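GNAT family acetyltransferase (Mycobacterium smegmatis, PDB 6C30) probably transfers an acetyl group from acetyl-coenzyme A to an amino group, as expected of a RimJ-type N-acetyltransferase of the GNAT family. Local coordinates at residues G25-D36 / P89-F98; T132-D140 / A205-R213. All coordinates share one frame; numbering follows the deposited sequence. Where two conformers were deposited one is given.

Contact 1: G25-D36 / P89-F98; sequences GVVGLRPVRMRD and PFVIELDGEF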
loop_
_atom_site.group_PDB
_atom_site.type_symbol
_atom_site.label_atom_id
_atom_site.label_comp_id
_atom_site.label_asym_id
_atom_site.label_seq_id
_atom_site.Cartn_x
_atom_site.Cartn_y
_atom_site.Cartn_z
ATOM N N GLY A 25 -6.638 -12.144 -1.369
ATOM C CA GLY A 25 -5.300 -11.618 -1.582
ATOM C C GLY A 25 -4.907 -10.675 -0.467
ATOM O O GLY A 25 -5.373 -10.800 0.663
ATOM N N VAL A 26 -4.021 -9.737 -0.779
ATOM C CA VAL A 26 -3.638 -8.734 0.202
ATOM C C VAL A 26 -4.616 -7.563 0.122
ATOM O O VAL A 26 -4.789 -6.958 -0.942
ATOM C CB VAL A 26 -2.191 -8.237 -0.026
ATOM C CG1 VAL A 26 -1.823 -7.170 0.999
ATOM C CG2 VAL A 26 -1.213 -9.421 0.056
ATOM N N VAL A 27 -5.280 -7.262 1.233
ATOM C CA VAL A 27 -6.228 -6.151 1.259
ATOM C C VAL A 27 -5.806 -5.096 2.268
ATOM O O VAL A 27 -5.234 -5.403 3.308
ATOM C CB VAL A 27 -7.659 -6.619 1.592
ATOM C CG1 VAL A 27 -8.195 -7.531 0.493
ATOM C CG2 VAL A 27 -7.704 -7.287 2.959
ATOM N N GLY A 28 -6.071 -3.833 1.953
ATOM C CA GLY A 28 -5.741 -2.745 2.852
ATOM C C GLY A 28 -6.623 -1.549 2.533
ATOM O O GLY A 28 -7.288 -1.521 1.484
ATOM N N LEU A 29 -6.645 -0.586 3.453
ATOM C CA LEU A 29 -7.322 0.707 3.261
ATOM C C LEU A 29 -6.301 1.821 3.239
ATOM O O LEU A 29 -5.386 1.837 4.057
ATOM C CB LEU A 29 -8.328 0.990 4.378
ATOM C CG LEU A 29 -9.421 -0.045 4.661
ATOM C CD1 LEU A 29 -10.374 0.460 5.740
ATOM C CD2 LEU A 29 -10.187 -0.360 3.374
ATOM N N ARG A 30 -6.465 2.773 2.325
ATOM C CA ARG A 30 -5.622 3.968 2.363
ATOM C C ARG A 30 -6.421 5.159 1.826
ATOM O O ARG A 30 -7.467 4.970 1.204
ATOM C CB ARG A 30 -4.306 3.738 1.588
ATOM C CG ARG A 30 -4.448 3.202 0.173
ATOM C CD ARG A 30 -4.758 4.316 -0.804
ATOM N NE ARG A 30 -4.854 3.808 -2.168
ATOM C CZ ARG A 30 -5.395 4.487 -3.177
ATOM N NH1 ARG A 30 -5.877 5.709 -2.966
ATOM N NH2 ARG A 30 -5.446 3.954 -4.392
ATOM N N PRO A 31 -5.953 6.395 2.086
ATOM C CA PRO A 31 -6.755 7.562 1.679
ATOM C C PRO A 31 -7.009 7.687 0.178
ATOM O O PRO A 31 -6.134 7.386 -0.624
ATOM C CB PRO A 31 -5.912 8.745 2.163
ATOM C CG PRO A 31 -5.156 8.200 3.344
ATOM C CD PRO A 31 -4.808 6.782 2.935
ATOM N N VAL A 32 -8.192 8.152 -0.201
ATOM C CA VAL A 32 -8.427 8.580 -1.581
ATOM C C VAL A 32 -7.376 9.601 -2.006
ATOM O O VAL A 32 -6.894 10.399 -1.187
ATOM C CB VAL A 32 -9.835 9.214 -1.783
ATOM C CG1 VAL A 32 -10.948 8.185 -1.617
ATOM C CG2 VAL A 32 -10.047 10.398 -0.849
ATOM N N ARG A 33 -7.028 9.585 -3.285
ATOM C CA ARG A 33 -6.085 10.572 -3.798
ATOM C C ARG A 33 -6.403 10.889 -5.249
ATOM O O ARG A 33 -7.138 10.143 -5.926
ATOM C CB ARG A 33 -4.644 10.080 -3.640
ATOM C CG ARG A 33 -4.332 8.835 -4.435
ATOM C CD ARG A 33 -2.938 8.297 -4.069
ATOM N NE ARG A 33 -2.772 6.974 -4.648
ATOM C CZ ARG A 33 -2.322 5.903 -3.999
ATOM N NH1 ARG A 33 -1.965 5.949 -2.718
ATOM N NH2 ARG A 33 -2.240 4.763 -4.656
ATOM N N MET A 34 -5.858 12.002 -5.738
ATOM C CA MET A 34 -6.188 12.460 -7.086
ATOM C C MET A 34 -5.851 11.452 -8.181
ATOM O O MET A 34 -6.581 11.341 -9.163
ATOM C CB MET A 34 -5.491 13.804 -7.389
ATOM C CG MET A 34 -5.956 14.938 -6.499
ATOM S SD MET A 34 -7.693 15.314 -6.786
ATOM C CE MET A 34 -8.023 16.445 -5.459
ATOM N N ARG A 35 -4.765 10.698 -8.011
ATOM C CA ARG A 35 -4.364 9.735 -9.024
ATOM C C ARG A 35 -5.329 8.553 -9.155
ATOM O O ARG A 35 -5.185 7.745 -10.067
ATOM C CB ARG A 35 -2.954 9.218 -8.731
ATOM C CG ARG A 35 -1.850 10.236 -9.007
ATOM C CD ARG A 35 -0.991 9.763 -10.165
ATOM N NE ARG A 35 -0.088 10.794 -10.669
ATOM C CZ ARG A 35 1.152 10.985 -10.234
ATOM N NH1 ARG A 35 1.643 10.231 -9.250
ATOM N NH2 ARG A 35 1.900 11.940 -10.773
ATOM N N ASP A 36 -6.331 8.482 -8.281
ATOM C CA ASP A 36 -7.338 7.435 -8.408
ATOM C C ASP A 36 -8.343 7.687 -9.522
ATOM O O ASP A 36 -9.189 6.830 -9.767
ATOM C CB ASP A 36 -8.100 7.269 -7.093
ATOM C CG ASP A 36 -7.250 6.663 -5.992
ATOM O OD1 ASP A 36 -6.394 5.799 -6.314
ATOM O OD2 ASP A 36 -7.457 7.049 -4.818
ATOM N N PRO A 89 -12.386 9.087 4.137
ATOM C CA PRO A 89 -12.616 8.479 2.822
ATOM C C PRO A 89 -11.457 7.584 2.375
ATOM O O PRO A 89 -10.422 8.075 1.924
ATOM C CB PRO A 89 -12.773 9.694 1.904
ATOM C CG PRO A 89 -11.887 10.748 2.546
ATOM C CD PRO A 89 -11.987 10.506 4.041
ATOM N N PHE A 90 -11.635 6.274 2.509
ATOM C CA PHE A 90 -10.614 5.320 2.101
ATOM C C PHE A 90 -10.905 4.657 0.765
ATOM O O PHE A 90 -12.056 4.541 0.320
ATOM C CB PHE A 90 -10.459 4.201 3.139
ATOM C CG PHE A 90 -9.981 4.651 4.488
ATOM C CD1 PHE A 90 -8.628 4.873 4.714
ATOM C CD2 PHE A 90 -10.873 4.787 5.551
ATOM C CE1 PHE A 90 -8.176 5.257 5.972
ATOM C CE2 PHE A 90 -10.428 5.179 6.814
ATOM C CZ PHE A 90 -9.077 5.416 7.019
ATOM N N VAL A 91 -9.824 4.185 0.157
ATOM C CA VAL A 91 -9.858 3.282 -0.985
ATOM C C VAL A 91 -9.564 1.880 -0.473
ATOM O O VAL A 91 -8.704 1.695 0.404
ATOM C CB VAL A 91 -8.828 3.696 -2.053
ATOM C CG1 VAL A 91 -8.592 2.585 -3.078
ATOM C CG2 VAL A 91 -9.281 4.992 -2.727
ATOM N N ILE A 92 -10.299 0.903 -1.003
ATOM C CA ILE A 92 -9.995 -0.504 -0.756
ATOM C C ILE A 92 -9.008 -0.967 -1.810
ATOM O O ILE A 92 -9.278 -0.864 -3.012
ATOM C CB ILE A 92 -11.257 -1.391 -0.812
ATOM C CG1 ILE A 92 -12.354 -0.860 0.112
ATOM C CG2 ILE A 92 -10.888 -2.853 -0.489
ATOM C CD1 ILE A 92 -13.712 -1.513 -0.130
ATOM N N GLU A 93 -7.853 -1.451 -1.354
ATOM C CA GLU A 93 -6.849 -2.026 -2.251
ATOM C C GLU A 93 -6.855 -3.546 -2.179
ATOM O O GLU A 93 -6.948 -4.120 -1.094
ATOM C CB GLU A 93 -5.438 -1.536 -1.905
ATOM C CG GLU A 93 -5.211 -0.062 -2.215
ATOM C CD GLU A 93 -3.760 0.350 -2.075
ATOM O OE1 GLU A 93 -2.956 -0.420 -1.493
ATOM O OE2 GLU A 93 -3.418 1.450 -2.547
ATOM N N LEU A 94 -6.764 -4.175 -3.345
ATOM C CA LEU A 94 -6.451 -5.594 -3.455
ATOM C C LEU A 94 -5.125 -5.698 -4.191
ATOM O O LEU A 94 -5.015 -5.264 -5.338
ATOM C CB LEU A 94 -7.543 -6.350 -4.202
ATOM C CG LEU A 94 -7.228 -7.826 -4.452
ATOM C CD1 LEU A 94 -7.238 -8.618 -3.152
ATOM C CD2 LEU A 94 -8.212 -8.393 -5.464
ATOM N N ASP A 95 -4.120 -6.252 -3.515
ATOM C CA ASP A 95 -2.769 -6.368 -4.082
ATOM C C ASP A 95 -2.325 -5.018 -4.666
ATOM O O ASP A 95 -1.758 -4.925 -5.757
ATOM C CB ASP A 95 -2.714 -7.492 -5.130
ATOM C CG ASP A 95 -3.120 -8.847 -4.547
ATOM O OD1 ASP A 95 -2.791 -9.108 -3.375
ATOM O OD2 ASP A 95 -3.789 -9.631 -5.266
ATOM N N GLY A 96 -2.606 -3.968 -3.901
ATOM C CA GLY A 96 -2.184 -2.620 -4.242
ATOM C C GLY A 96 -3.076 -1.867 -5.220
ATOM O O GLY A 96 -2.834 -0.681 -5.461
ATOM N N GLU A 97 -4.081 -2.533 -5.787
ATOM C CA GLU A 97 -4.937 -1.923 -6.801
ATOM C C GLU A 97 -6.245 -1.426 -6.220
ATOM O O GLU A 97 -6.876 -2.108 -5.426
ATOM C CB GLU A 97 -5.237 -2.924 -7.922
ATOM C CG GLU A 97 -4.010 -3.355 -8.705
ATOM C CD GLU A 97 -4.347 -4.256 -9.881
ATOM O OE1 GLU A 97 -5.438 -4.871 -9.881
ATOM O OE2 GLU A 97 -3.521 -4.324 -10.819
ATOM N N PHE A 98 -6.647 -0.228 -6.635
ATOM C CA PHE A 98 -7.978 0.307 -6.333
ATOM C C PHE A 98 -9.048 -0.693 -6.761
ATOM O O PHE A 98 -9.139 -1.002 -7.954
ATOM C CB PHE A 98 -8.150 1.634 -7.082
ATOM C CG PHE A 98 -9.466 2.369 -6.830
ATOM C CD1 PHE A 98 -9.456 3.618 -6.235
ATOM C CD2 PHE A 98 -10.687 1.857 -7.257
ATOM C CE1 PHE A 98 -10.644 4.326 -6.019
ATOM C CE2 PHE A 98 -11.871 2.566 -7.051
ATOM C CZ PHE A 98 -11.843 3.798 -6.423
HETATM O O HOH W 1 -3.499 -4.341 -1.208
HETATM O O HOH W 2 -3.515 2.076 -5.436
HETATM O O HOH W 3 -1.309 3.023 -2.406
#
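The guanidinium of R30 is sandwiched: V91 CB lies 3.6 Å above the centre of one face, and the guanidinium of R33 lies over the opposite face. Two carboxylates hold its edge in plane. D36 takes NH1 and NH2 end-on, one to each oxygen, while E93, its plane turned 78° away, receives NE on OE2 (2.8 Å) from above its carboxylate plane. Bending at chi2 (82°) folds R30 over the strand to reach both acids. The two carboxylates probably offset the cost of bringing two guanidinium groups face to face. D36 OD2 also accepts R33 N, closing the loop on itself, while R30 fastens that loop to the strand.

Strands 25-31 and 89-94 pair antiparallel; V91 N meets R30 O at 2.7 Å. At the type I' turn from L94 to E97, which closes the beta hairpin of strands 88-94 and 97-105, D95 OD1 accepts V26 N (2.9 Å), and its OD2 bridges to R35 of the second subunit. On the other face, L29 CD2 packs on I92 CG1 at 3.9 Å, apolar residues suited to a face covered by helix 130-143. Strand 17-22 flanks 25-31 in this GNAT-fold sheet, and helix 71-83 packs against P31 and P89.

Contact 2: T132-D140 / A205-R213; sequences TAALAMGLD and AHRLVAAGR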
loop_
_atom_site.group_PDB
_atom_site.type_symbol
_atom_site.label_atom_id
_atom_site.label_comp_id
_atom_site.label_asym_id
_atom_site.label_seq_id
_atom_site.Cartn_x
_atom_site.Cartn_y
_atom_site.Cartn_z
ATOM N N THR A 132 -16.174 -7.629 3.329
ATOM C CA THR A 132 -16.175 -7.937 4.758
ATOM C C THR A 132 -14.844 -7.540 5.397
ATOM O O THR A 132 -14.829 -6.995 6.494
ATOM C CB THR A 132 -16.468 -9.420 5.031
ATOM O OG1 THR A 132 -15.553 -10.233 4.286
ATOM C CG2 THR A 132 -17.900 -9.764 4.639
ATOM N N ALA A 133 -13.737 -7.761 4.692
ATOM C CA ALA A 133 -12.441 -7.338 5.206
ATOM C C ALA A 133 -12.340 -5.822 5.338
ATOM O O ALA A 133 -11.806 -5.312 6.324
ATOM C CB ALA A 133 -11.314 -7.857 4.317
ATOM N N ALA A 134 -12.855 -5.111 4.340
ATOM C CA ALA A 134 -12.825 -3.652 4.368
ATOM C C ALA A 134 -13.643 -3.099 5.532
ATOM O O ALA A 134 -13.194 -2.202 6.252
ATOM C CB ALA A 134 -13.328 -3.084 3.047
ATOM N N LEU A 135 -14.842 -3.635 5.721
ATOM C CA LEU A 135 -15.667 -3.222 6.847
ATOM C C LEU A 135 -15.008 -3.543 8.188
ATOM O O LEU A 135 -15.042 -2.734 9.119
ATOM C CB LEU A 135 -17.039 -3.891 6.768
ATOM C CG LEU A 135 -17.942 -3.360 5.657
ATOM C CD1 LEU A 135 -19.092 -4.313 5.453
ATOM C CD2 LEU A 135 -18.476 -1.979 5.999
ATOM N N ALA A 136 -14.421 -4.731 8.293
ATOM C CA ALA A 136 -13.769 -5.131 9.542
ATOM C C ALA A 136 -12.594 -4.219 9.878
ATOM O O ALA A 136 -12.412 -3.808 11.023
ATOM C CB ALA A 136 -13.313 -6.582 9.454
ATOM N N MET A 137 -11.798 -3.888 8.865
ATOM C CA MET A 137 -10.711 -2.932 9.037
ATOM C C MET A 137 -11.246 -1.558 9.422
ATOM O O MET A 137 -10.702 -0.889 10.293
ATOM C CB MET A 137 -9.881 -2.825 7.756
ATOM C CG MET A 137 -8.925 -3.994 7.553
ATOM S SD MET A 137 -7.774 -3.736 6.187
ATOM C CE MET A 137 -8.837 -4.001 4.779
ATOM N N GLY A 138 -12.322 -1.135 8.760
ATOM C CA GLY A 138 -12.923 0.147 9.070
ATOM C C GLY A 138 -13.354 0.221 10.519
ATOM O O GLY A 138 -13.082 1.208 11.216
ATOM N N LEU A 139 -14.038 -0.829 10.970
ATOM C CA LEU A 139 -14.499 -0.892 12.355
ATOM C C LEU A 139 -13.336 -0.841 13.328
ATOM O O LEU A 139 -13.389 -0.113 14.314
ATOM C CB LEU A 139 -15.327 -2.157 12.594
ATOM C CG LEU A 139 -16.697 -2.175 11.921
ATOM C CD1 LEU A 139 -17.345 -3.538 12.109
ATOM C CD2 LEU A 139 -17.589 -1.057 12.470
ATOM N N ASP A 140 -12.291 -1.621 13.067
ATOM C CA ASP A 140 -11.160 -1.634 13.984
ATOM C C ASP A 140 -10.544 -0.245 14.085
ATOM O O ASP A 140 -10.255 0.249 15.174
ATOM C CB ASP A 140 -10.114 -2.654 13.538
ATOM C CG ASP A 140 -8.999 -2.808 14.548
ATOM O OD1 ASP A 140 -9.231 -3.475 15.580
ATOM O OD2 ASP A 140 -7.899 -2.265 14.311
ATOM N N ALA A 205 -15.912 -9.422 12.989
ATOM C CA ALA A 205 -15.025 -8.391 12.445
ATOM C C ALA A 205 -13.643 -8.453 13.087
ATOM O O ALA A 205 -12.617 -8.367 12.400
ATOM C CB ALA A 205 -15.625 -7.013 12.639
ATOM N N HIS A 206 -13.609 -8.587 14.408
ATOM C CA HIS A 206 -12.333 -8.679 15.101
ATOM C C HIS A 206 -11.592 -9.954 14.719
ATOM O O HIS A 206 -10.383 -9.919 14.505
ATOM C CB HIS A 206 -12.516 -8.625 16.614
ATOM C CG HIS A 206 -11.241 -8.837 17.367
ATOM N ND1 HIS A 206 -10.254 -7.877 17.443
ATOM C CD2 HIS A 206 -10.773 -9.914 18.038
ATOM C CE1 HIS A 206 -9.242 -8.346 18.150
ATOM N NE2 HIS A 206 -9.530 -9.581 18.522
ATOM N N ARG A 207 -12.311 -11.069 14.618
ATOM C CA ARG A 207 -11.670 -12.331 14.259
ATOM C C ARG A 207 -11.082 -12.247 12.854
ATOM O O ARG A 207 -9.997 -12.762 12.598
ATOM C CB ARG A 207 -12.654 -13.499 14.370
ATOM C CG ARG A 207 -13.039 -13.811 15.816
ATOM C CD ARG A 207 -13.784 -15.134 15.965
ATOM N NE ARG A 207 -15.068 -15.146 15.266
ATOM C CZ ARG A 207 -16.198 -14.658 15.767
ATOM N NH1 ARG A 207 -16.209 -14.095 16.968
ATOM N NH2 ARG A 207 -17.315 -14.726 15.055
ATOM N N LEU A 208 -11.781 -11.567 11.951
ATOM C CA LEU A 208 -11.317 -11.451 10.571
ATOM C C LEU A 208 -10.002 -10.669 10.514
ATOM O O LEU A 208 -9.040 -11.091 9.861
ATOM C CB LEU A 208 -12.396 -10.778 9.707
ATOM C CG LEU A 208 -12.270 -10.785 8.177
ATOM C CD1 LEU A 208 -13.603 -10.384 7.542
ATOM C CD2 LEU A 208 -11.151 -9.873 7.652
ATOM N N VAL A 209 -9.967 -9.530 11.192
ATOM C CA VAL A 209 -8.778 -8.699 11.187
ATOM C C VAL A 209 -7.603 -9.418 11.860
ATOM O O VAL A 209 -6.485 -9.403 11.343
ATOM C CB VAL A 209 -9.051 -7.347 11.874
ATOM C CG1 VAL A 209 -7.749 -6.632 12.182
ATOM C CG2 VAL A 209 -9.944 -6.482 10.994
ATOM N N ALA A 210 -7.855 -10.075 12.991
ATOM C CA ALA A 210 -6.781 -10.770 13.707
ATOM C C ALA A 210 -6.197 -11.885 12.847
ATOM O O ALA A 210 -4.979 -12.020 12.751
ATOM C CB ALA A 210 -7.294 -11.322 15.029
ATOM N N ALA A 211 -7.060 -12.668 12.211
ATOM C CA ALA A 211 -6.615 -13.741 11.335
ATOM C C ALA A 211 -5.887 -13.173 10.122
ATOM O O ALA A 211 -4.884 -13.729 9.670
ATOM C CB ALA A 211 -7.794 -14.600 10.896
ATOM N N GLY A 212 -6.388 -12.056 9.599
ATOM C CA GLY A 212 -5.794 -11.449 8.419
ATOM C C GLY A 212 -4.410 -10.896 8.701
ATOM O O GLY A 212 -3.517 -10.972 7.849
ATOM N N ARG A 213 -4.231 -10.330 9.891
ATOM C CA ARG A 213 -2.924 -9.833 10.301
ATOM C C ARG A 213 -1.946 -10.977 10.499
ATOM O O ARG A 213 -0.796 -10.898 10.061
ATOM C CB ARG A 213 -3.024 -9.021 11.588
ATOM C CG ARG A 213 -3.695 -7.665 11.416
ATOM C CD ARG A 213 -3.961 -6.978 12.737
ATOM N NE ARG A 213 -4.441 -5.616 12.518
ATOM C CZ ARG A 213 -5.029 -4.871 13.446
ATOM N NH1 ARG A 213 -5.220 -5.355 14.667
ATOM N NH2 ARG A 213 -5.431 -3.643 13.148
#
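A136 and V209 meet at the centre, where the V209 CG2 methyl lies 3.7 Å from A136 CB and 3.6 Å from A136 O. The small alanine lets the helices come close: A136 CB also reaches A205 O at 3.5 Å and lies 4.0 Å from A205 CB, a second alanine facing it. The axes of the two short segments approach to 8.6 Å and cross at -99°, nearly perpendicular, so the contact is compact and a few residues carry it.

Outward from this centre, L208 forks over the other helix. Its CG stands anti to the backbone N (chi1 -168°), which sends CD1 against the T132 backbone and CD2 to A133 CA at 3.8 Å; a branched leucine can thus serve two neighbouring residues. Toward the other end, L139 CD1 closes on A205 CB.

At the polar edge, R213 NH2 gives D140 OD2 a bent hydrogen bond within a salt bridge (3.1 Å, 139° at the hydrogen). The donor stands well above the carboxylate plane. V209 CG1 lies over one face of the guanidinium, so one methyl of V209 packs on A136 and the other lies against the arginine.

This is plain helix-helix packing, joining helix 130-143 of the GNAT domain to the C-terminal helix 204-217. Helix 160-169 touches T132. Strand 17-22 touches M137, L208 and R213, while strand 25-31 meets A133 and M137.

How the contacts relate
From the N terminus, after strand 17-22 comes strand 25-31, the first segment of contact 1, and the chain then runs through mostly helical structure before strand 88-94 returns to pair with it, closing contact 1. Only later does helix 130-143 begin, and a further 64 residues, rich in strand, separate the segments of contact 2, which helix 204-217 closes near the C terminus. The loops follow in series, neither nested nor crossed, yet the contacts touch in space: I92 CD1 packs on A134 CB at 3.6 Å, and L29 CD1 on M137 CB. Helix 130-143 therefore joins the sheet of contact 1 to the C-terminal helix of contact 2.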